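Local coordinates for protein TRAP dicarboxylate transporter, DctP subunit (Sulfurospirillum deleyianum, PDB 4OVS) that probably captures succinate or related dicarboxylates in the periplasm and hands them to the membrane part of a TRAP-type transporter, at residues L106-R111 against E300-W305; S173-A178 against E310-Q315. All blocks are in the same frame, centred on the assembly; numbering follows the deposited sequence.

Contact 1: residues L106-R111 against E300-W305; sequences LPFIFR and EQKAAW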
loop_
_atom_site.group_PDB
_atom_site.type_symbol
_atom_site.label_atom_id
_atom_site.label_comp_id
_atom_site.label_asym_id
_atom_site.label_seq_id
_atom_site.Cartn_x
_atom_site.Cartn_y
_atom_site.Cartn_z
ATOM N N LEU A 106 3.535 -11.402 0.382
ATOM C CA LEU A 106 3.590 -12.707 -0.278
ATOM C C LEU A 106 2.368 -12.917 -1.154
ATOM O O LEU A 106 1.257 -12.595 -0.766
ATOM C CB LEU A 106 3.679 -13.820 0.744
ATOM C CG LEU A 106 4.996 -13.909 1.504
ATOM C CD1 LEU A 106 4.820 -14.824 2.733
ATOM C CD2 LEU A 106 6.119 -14.405 0.566
ATOM N N PRO A 107 2.571 -13.433 -2.359
ATOM C CA PRO A 107 1.424 -13.573 -3.262
ATOM C C PRO A 107 0.383 -14.582 -2.769
ATOM O O PRO A 107 0.713 -15.688 -2.403
ATOM C CB PRO A 107 2.058 -14.003 -4.583
ATOM C CG PRO A 107 3.455 -14.415 -4.263
ATOM C CD PRO A 107 3.853 -13.657 -3.031
ATOM N N PHE A 108 -0.873 -14.148 -2.728
ATOM C CA PHE A 108 -1.988 -14.984 -2.309
ATOM C C PHE A 108 -1.989 -15.390 -0.838
ATOM O O PHE A 108 -2.692 -16.318 -0.475
ATOM C CB PHE A 108 -2.090 -16.235 -3.170
ATOM C CG PHE A 108 -2.419 -15.936 -4.600
ATOM C CD1 PHE A 108 -3.723 -15.711 -4.986
ATOM C CD2 PHE A 108 -1.421 -15.842 -5.545
ATOM C CE1 PHE A 108 -4.045 -15.407 -6.303
ATOM C CE2 PHE A 108 -1.733 -15.544 -6.884
ATOM C CZ PHE A 108 -3.048 -15.327 -7.258
ATOM N N ILE A 109 -1.265 -14.671 0.012
ATOM C CA ILE A 109 -1.235 -15.010 1.438
ATOM C C ILE A 109 -2.591 -14.717 2.131
ATOM O O ILE A 109 -3.029 -15.449 3.016
ATOM C CB ILE A 109 -0.036 -14.318 2.171
ATOM C CG1 ILE A 109 0.091 -14.829 3.613
ATOM C CG2 ILE A 109 -0.196 -12.829 2.219
ATOM C CD1 ILE A 109 1.148 -15.864 3.820
ATOM N N PHE A 110 -3.276 -13.662 1.706
ATOM C CA PHE A 110 -4.562 -13.295 2.316
ATOM C C PHE A 110 -5.725 -13.778 1.427
ATOM O O PHE A 110 -5.764 -13.433 0.236
ATOM C CB PHE A 110 -4.683 -11.772 2.520
ATOM C CG PHE A 110 -3.706 -11.186 3.530
ATOM C CD1 PHE A 110 -3.817 -11.472 4.893
ATOM C CD2 PHE A 110 -2.688 -10.362 3.131
ATOM C CE1 PHE A 110 -2.912 -10.937 5.823
ATOM C CE2 PHE A 110 -1.778 -9.836 4.047
ATOM C CZ PHE A 110 -1.890 -10.134 5.405
ATOM N N ARG A 111 -6.668 -14.534 2.002
ATOM C CA ARG A 111 -7.777 -15.144 1.268
ATOM C C ARG A 111 -8.836 -14.139 0.927
ATOM O O ARG A 111 -9.544 -14.308 -0.057
ATOM C CB ARG A 111 -8.471 -16.205 2.107
ATOM C CG ARG A 111 -7.618 -17.327 2.547
ATOM C CD ARG A 111 -8.460 -18.422 3.150
ATOM N NE ARG A 111 -9.184 -18.014 4.352
ATOM C CZ ARG A 111 -8.636 -17.890 5.562
ATOM N NH1 ARG A 111 -7.336 -18.102 5.755
ATOM N NH2 ARG A 111 -9.390 -17.538 6.597
ATOM N N GLU A 300 -9.242 -21.846 -13.611
ATOM C CA GLU A 300 -8.101 -22.535 -14.180
ATOM C C GLU A 300 -6.936 -21.550 -14.219
ATOM O O GLU A 300 -5.831 -21.861 -13.767
ATOM C CB GLU A 300 -8.460 -23.044 -15.578
ATOM C CG GLU A 300 -7.555 -24.136 -16.126
ATOM C CD GLU A 300 -8.215 -24.945 -17.258
ATOM O OE1 GLU A 300 -9.374 -24.635 -17.615
ATOM O OE2 GLU A 300 -7.587 -25.896 -17.784
ATOM N N GLN A 301 -7.193 -20.358 -14.751
ATOM C CA GLN A 301 -6.188 -19.295 -14.805
ATOM C C GLN A 301 -5.727 -18.862 -13.412
ATOM O O GLN A 301 -4.530 -18.636 -13.188
ATOM C CB GLN A 301 -6.725 -18.100 -15.595
ATOM C CG GLN A 301 -6.924 -18.413 -17.094
ATOM C CD GLN A 301 -7.718 -17.353 -17.850
ATOM O OE1 GLN A 301 -8.441 -16.540 -17.264
ATOM N NE2 GLN A 301 -7.558 -17.343 -19.158
ATOM N N LYS A 302 -6.647 -18.773 -12.460
ATOM C CA LYS A 302 -6.265 -18.376 -11.103
ATOM C C LYS A 302 -5.352 -19.399 -10.419
ATOM O O LYS A 302 -4.402 -19.046 -9.730
ATOM C CB LYS A 302 -7.497 -18.174 -10.247
ATOM C CG LYS A 302 -7.172 -17.792 -8.832
ATOM C CD LYS A 302 -8.429 -17.436 -8.070
ATOM C CE LYS A 302 -8.095 -16.913 -6.689
ATOM N NZ LYS A 302 -9.264 -16.970 -5.751
ATOM N N ALA A 303 -5.655 -20.671 -10.609
ATOM C CA ALA A 303 -4.865 -21.735 -10.034
ATOM C C ALA A 303 -3.426 -21.623 -10.498
ATOM O O ALA A 303 -2.490 -21.713 -9.708
ATOM C CB ALA A 303 -5.429 -23.037 -10.458
ATOM N N ALA A 304 -3.253 -21.418 -11.790
ATOM C CA ALA A 304 -1.927 -21.407 -12.389
ATOM C C ALA A 304 -1.106 -20.236 -11.856
ATOM O O ALA A 304 0.116 -20.320 -11.696
ATOM C CB ALA A 304 -2.051 -21.319 -13.892
ATOM N N TRP A 305 -1.777 -19.127 -11.601
ATOM C CA TRP A 305 -1.109 -18.007 -10.966
ATOM C C TRP A 305 -0.689 -18.359 -9.543
ATOM O O TRP A 305 0.402 -17.989 -9.104
ATOM C CB TRP A 305 -2.023 -16.778 -10.963
ATOM C CG TRP A 305 -2.093 -16.115 -12.303
ATOM C CD1 TRP A 305 -3.140 -16.135 -13.182
ATOM C CD2 TRP A 305 -1.069 -15.341 -12.917
ATOM N NE1 TRP A 305 -2.830 -15.422 -14.306
ATOM C CE2 TRP A 305 -1.560 -14.926 -14.174
ATOM C CE3 TRP A 305 0.220 -14.958 -12.533
ATOM C CZ2 TRP A 305 -0.811 -14.143 -15.038
ATOM C CZ3 TRP A 305 0.963 -14.176 -13.395
ATOM C CH2 TRP A 305 0.443 -13.768 -14.631
#
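A type II beta turn running from Leu106 to Ile109 presents Phe108 to the flank of helix 299-310, where its ring meets Lys302 and Trp305. Phe108 holds the third position of the turn with a left-handed backbone (phi 67°), and the closing bond, from Ile109 N to Leu106 O at 3.4 Å, is weak. With CG anti to the carbonyl carbon (chi1 -65°), the benzyl group carries its outer carbons to the helix, although the nearest alpha carbons, Phe108 CA and Trp305 CA, are 9.2 Å apart.

Three outer carbons of the ring do the touching, and Lys302 CE and Trp305 O lie oblique to it. CZ of Phe108 packs on CB of Trp305 at 4.1 Å, while the neighbouring Phe108 CE2 comes to 3.9 Å from the backbone oxygen of Trp305. On the other side of CZ, Phe108 CE1 meets CE of Lys302 at 4.3 Å. That lysine is stretched out in full, so its methylene chain reaches past the ring, and it is carbon near the end of the chain that makes the contact. The indole of Trp305 swings away from Phe108, and its NE1 is bonded to Leu158 O; of its side chain CB makes the contact, beside the backbone oxygen.

No hydrogen bond joins the two segments, and just 121 Å² is buried. Gln306 and Glu310, further along the same helix, and His231 from a loop also touch the Phe108 side chain. The arrangement is a type II turn with its third-position side chain packed on a helix flank, here joining the loop before helix 113-120 to helix 299-310, near the C-terminus of a DctP-family solute-binding protein.

Contact 2: residues S173-A178 against E310-Q315; sequences SHVLEA and EAIYPQ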
loop_
_atom_site.group_PDB
_atom_site.type_symbol
_atom_site.label_atom_id
_atom_site.label_comp_id
_atom_site.label_asym_id
_atom_site.label_seq_id
_atom_site.Cartn_x
_atom_site.Cartn_y
_atom_site.Cartn_z
ATOM N N SER A 173 10.917 -4.371 -2.477
ATOM C CA SER A 173 10.679 -5.521 -1.648
ATOM C C SER A 173 11.219 -6.759 -2.310
ATOM O O SER A 173 10.872 -7.047 -3.454
ATOM C CB SER A 173 9.177 -5.704 -1.467
ATOM O OG SER A 173 8.904 -6.979 -0.901
ATOM N N HIS A 174 12.046 -7.517 -1.597
ATOM C CA HIS A 174 12.618 -8.732 -2.171
ATOM C C HIS A 174 11.540 -9.744 -2.512
ATOM O O HIS A 174 11.680 -10.495 -3.466
ATOM C CB HIS A 174 13.679 -9.346 -1.256
ATOM C CG HIS A 174 14.836 -8.433 -1.007
ATOM N ND1 HIS A 174 15.338 -8.194 0.254
ATOM C CD2 HIS A 174 15.586 -7.696 -1.859
ATOM C CE1 HIS A 174 16.354 -7.353 0.168
ATOM N NE2 HIS A 174 16.522 -7.033 -1.103
ATOM N N VAL A 175 10.424 -9.726 -1.799
ATOM C CA VAL A 175 9.368 -10.686 -2.112
ATOM C C VAL A 175 8.751 -10.395 -3.481
ATOM O O VAL A 175 8.542 -11.301 -4.297
ATOM C CB VAL A 175 8.277 -10.709 -1.042
ATOM C CG1 VAL A 175 6.937 -11.137 -1.658
ATOM C CG2 VAL A 175 8.702 -11.614 0.142
ATOM N N LEU A 176 8.454 -9.126 -3.739
ATOM C CA LEU A 176 7.928 -8.734 -5.056
ATOM C C LEU A 176 8.897 -8.977 -6.196
ATOM O O LEU A 176 8.462 -9.294 -7.297
ATOM C CB LEU A 176 7.538 -7.279 -5.064
ATOM C CG LEU A 176 6.524 -6.896 -4.000
ATOM C CD1 LEU A 176 6.279 -5.417 -4.092
ATOM C CD2 LEU A 176 5.212 -7.676 -4.103
ATOM N N GLU A 177 10.201 -8.821 -5.984
ATOM C CA GLU A 177 11.094 -9.056 -7.115
ATOM C C GLU A 177 11.196 -10.549 -7.381
ATOM O O GLU A 177 11.294 -10.980 -8.522
ATOM C CB GLU A 177 12.469 -8.350 -7.006
ATOM C CG GLU A 177 13.261 -8.525 -5.766
ATOM C CD GLU A 177 14.526 -7.660 -5.774
ATOM O OE1 GLU A 177 14.626 -6.716 -4.956
ATOM O OE2 GLU A 177 15.423 -7.931 -6.608
ATOM N N ALA A 178 11.143 -11.338 -6.323
ATOM C CA ALA A 178 11.070 -12.784 -6.457
ATOM C C ALA A 178 9.777 -13.202 -7.180
ATOM O O ALA A 178 9.777 -14.096 -8.018
ATOM C CB ALA A 178 11.151 -13.421 -5.080
ATOM N N GLU A 310 3.312 -18.875 -5.527
ATOM C CA GLU A 310 3.575 -19.354 -4.175
ATOM C C GLU A 310 4.884 -20.110 -4.085
ATOM O O GLU A 310 5.448 -20.267 -2.993
ATOM C CB GLU A 310 2.430 -20.220 -3.683
ATOM C CG GLU A 310 1.206 -19.379 -3.374
ATOM C CD GLU A 310 -0.070 -20.175 -3.409
ATOM O OE1 GLU A 310 0.014 -21.415 -3.556
ATOM O OE2 GLU A 310 -1.155 -19.543 -3.327
ATOM N N ALA A 311 5.383 -20.568 -5.225
ATOM C CA ALA A 311 6.617 -21.345 -5.236
ATOM C C ALA A 311 7.771 -20.572 -4.614
ATOM O O ALA A 311 8.788 -21.146 -4.271
ATOM C CB ALA A 311 6.975 -21.780 -6.677
ATOM N N ILE A 312 7.602 -19.263 -4.459
ATOM C CA ILE A 312 8.663 -18.424 -3.929
ATOM C C ILE A 312 8.759 -18.446 -2.381
ATOM O O ILE A 312 9.746 -17.957 -1.815
ATOM C CB ILE A 312 8.488 -16.972 -4.394
ATOM C CG1 ILE A 312 7.374 -16.275 -3.608
ATOM C CG2 ILE A 312 8.181 -16.897 -5.922
ATOM C CD1 ILE A 312 7.258 -14.794 -3.918
ATOM N N TYR A 313 7.741 -18.973 -1.699
ATOM C CA TYR A 313 7.664 -18.825 -0.233
ATOM C C TYR A 313 8.935 -19.342 0.473
ATOM O O TYR A 313 9.452 -18.697 1.393
ATOM C CB TYR A 313 6.434 -19.542 0.348
ATOM C CG TYR A 313 5.080 -18.837 0.248
ATOM C CD1 TYR A 313 4.781 -17.962 -0.784
ATOM C CD2 TYR A 313 4.089 -19.093 1.187
ATOM C CE1 TYR A 313 3.516 -17.340 -0.869
ATOM C CE2 TYR A 313 2.846 -18.487 1.110
ATOM C CZ TYR A 313 2.558 -17.619 0.078
ATOM O OH TYR A 313 1.303 -17.024 0.047
ATOM N N PRO A 314 9.430 -20.521 0.072
ATOM C CA PRO A 314 10.558 -21.064 0.839
ATOM C C PRO A 314 11.821 -20.211 0.809
ATOM O O PRO A 314 12.591 -20.216 1.760
ATOM C CB PRO A 314 10.795 -22.419 0.184
ATOM C CG PRO A 314 9.434 -22.839 -0.247
ATOM C CD PRO A 314 8.754 -21.569 -0.712
ATOM N N GLN A 315 12.038 -19.484 -0.268
ATOM C CA GLN A 315 13.150 -18.542 -0.345
ATOM C C GLN A 315 13.148 -17.587 0.857
ATOM O O GLN A 315 14.177 -16.994 1.178
ATOM C CB GLN A 315 13.035 -17.693 -1.623
ATOM C CG GLN A 315 12.808 -18.482 -2.912
ATOM C CD GLN A 315 12.818 -17.578 -4.122
ATOM O OE1 GLN A 315 13.355 -16.466 -4.075
ATOM N NE2 GLN A 315 12.205 -18.030 -5.201
#
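The carboxamide of Gln315 is the flat side-chain group that takes part here, and it meets Ala178 through its oxygen, with OE1 3.9 Å from the CB methyl. The methyl lies beyond the oxygen and well off the amide plane, and nothing from 173-178 stacks on either face of the group. The other flat groups are backbone peptides of helix 174-181, whose carbonyl oxygens are approached by the two branches of Ile312.

Ile312 has the largest share of the contact, closely followed by Ala178. Its CG1 sits between the backbone N and the carbonyl carbon (chi1 76°), and the chain then runs on extended (chi2 174°), which brings CD1 to the helix, 3.7 Å from Val175 O. The same CD1 lies 4.3 Å from Val175 CG1 and equally far from Ala178 CB, so one methyl bridges two residues set almost a turn apart. The second branch, CG2, reaches Ala178 O at 3.8 Å. Ala178 CA and Ile312 CA are 6.6 Å apart, a close approach consistent with the small side chain of Ala178.

Each partner has its own local framework. Ser173 is the N-cap of the helix: its OG accepts a weak, bent bond from Val175 N (131° at the hydrogen) and is also bonded to Asp105 OD2; Val175 N is also bonded to Gln102 OE1. Opposite, a type I turn from Glu310 to Tyr313 is closed by Tyr313 N to Glu310 O at 2.9 Å, and Ile312 projects from it toward the helix. Phe316 and Ile320 add further apolar cover to Ala178 and Val175.

Across the 151 Å² buried here no hydrogen bond forms; cohesion probably comes largely from dispersion, with methyl groups set against carbonyl oxygens, an association that depends on fit of shape rather than on directed bonds.

In the fold
Contacts 1 and 2 adjoin, with centres 13 Å apart, and their segments alternate along the chain. The turn of 106-111 belongs to contact 1 and also touches 310-315 of contact 2: the carbonyl oxygen of Pro107 probably accepts a hydrogen bond from Tyr313 OH at 2.9 Å, while Pro107 CD packs 3.7 Å from CD1 of Ile312, the methyl that also meets helix 174-181. Segments 300-305 and 310-315 follow each other along helix 299-310 and the loop after it, so one C-terminal run serves both contacts. Both lie away from the succinate-binding residues; the side chain of Val175 is about 14 Å from bound succinate, and Arg169, one of its binding residues, comes shortly before helix 174-181.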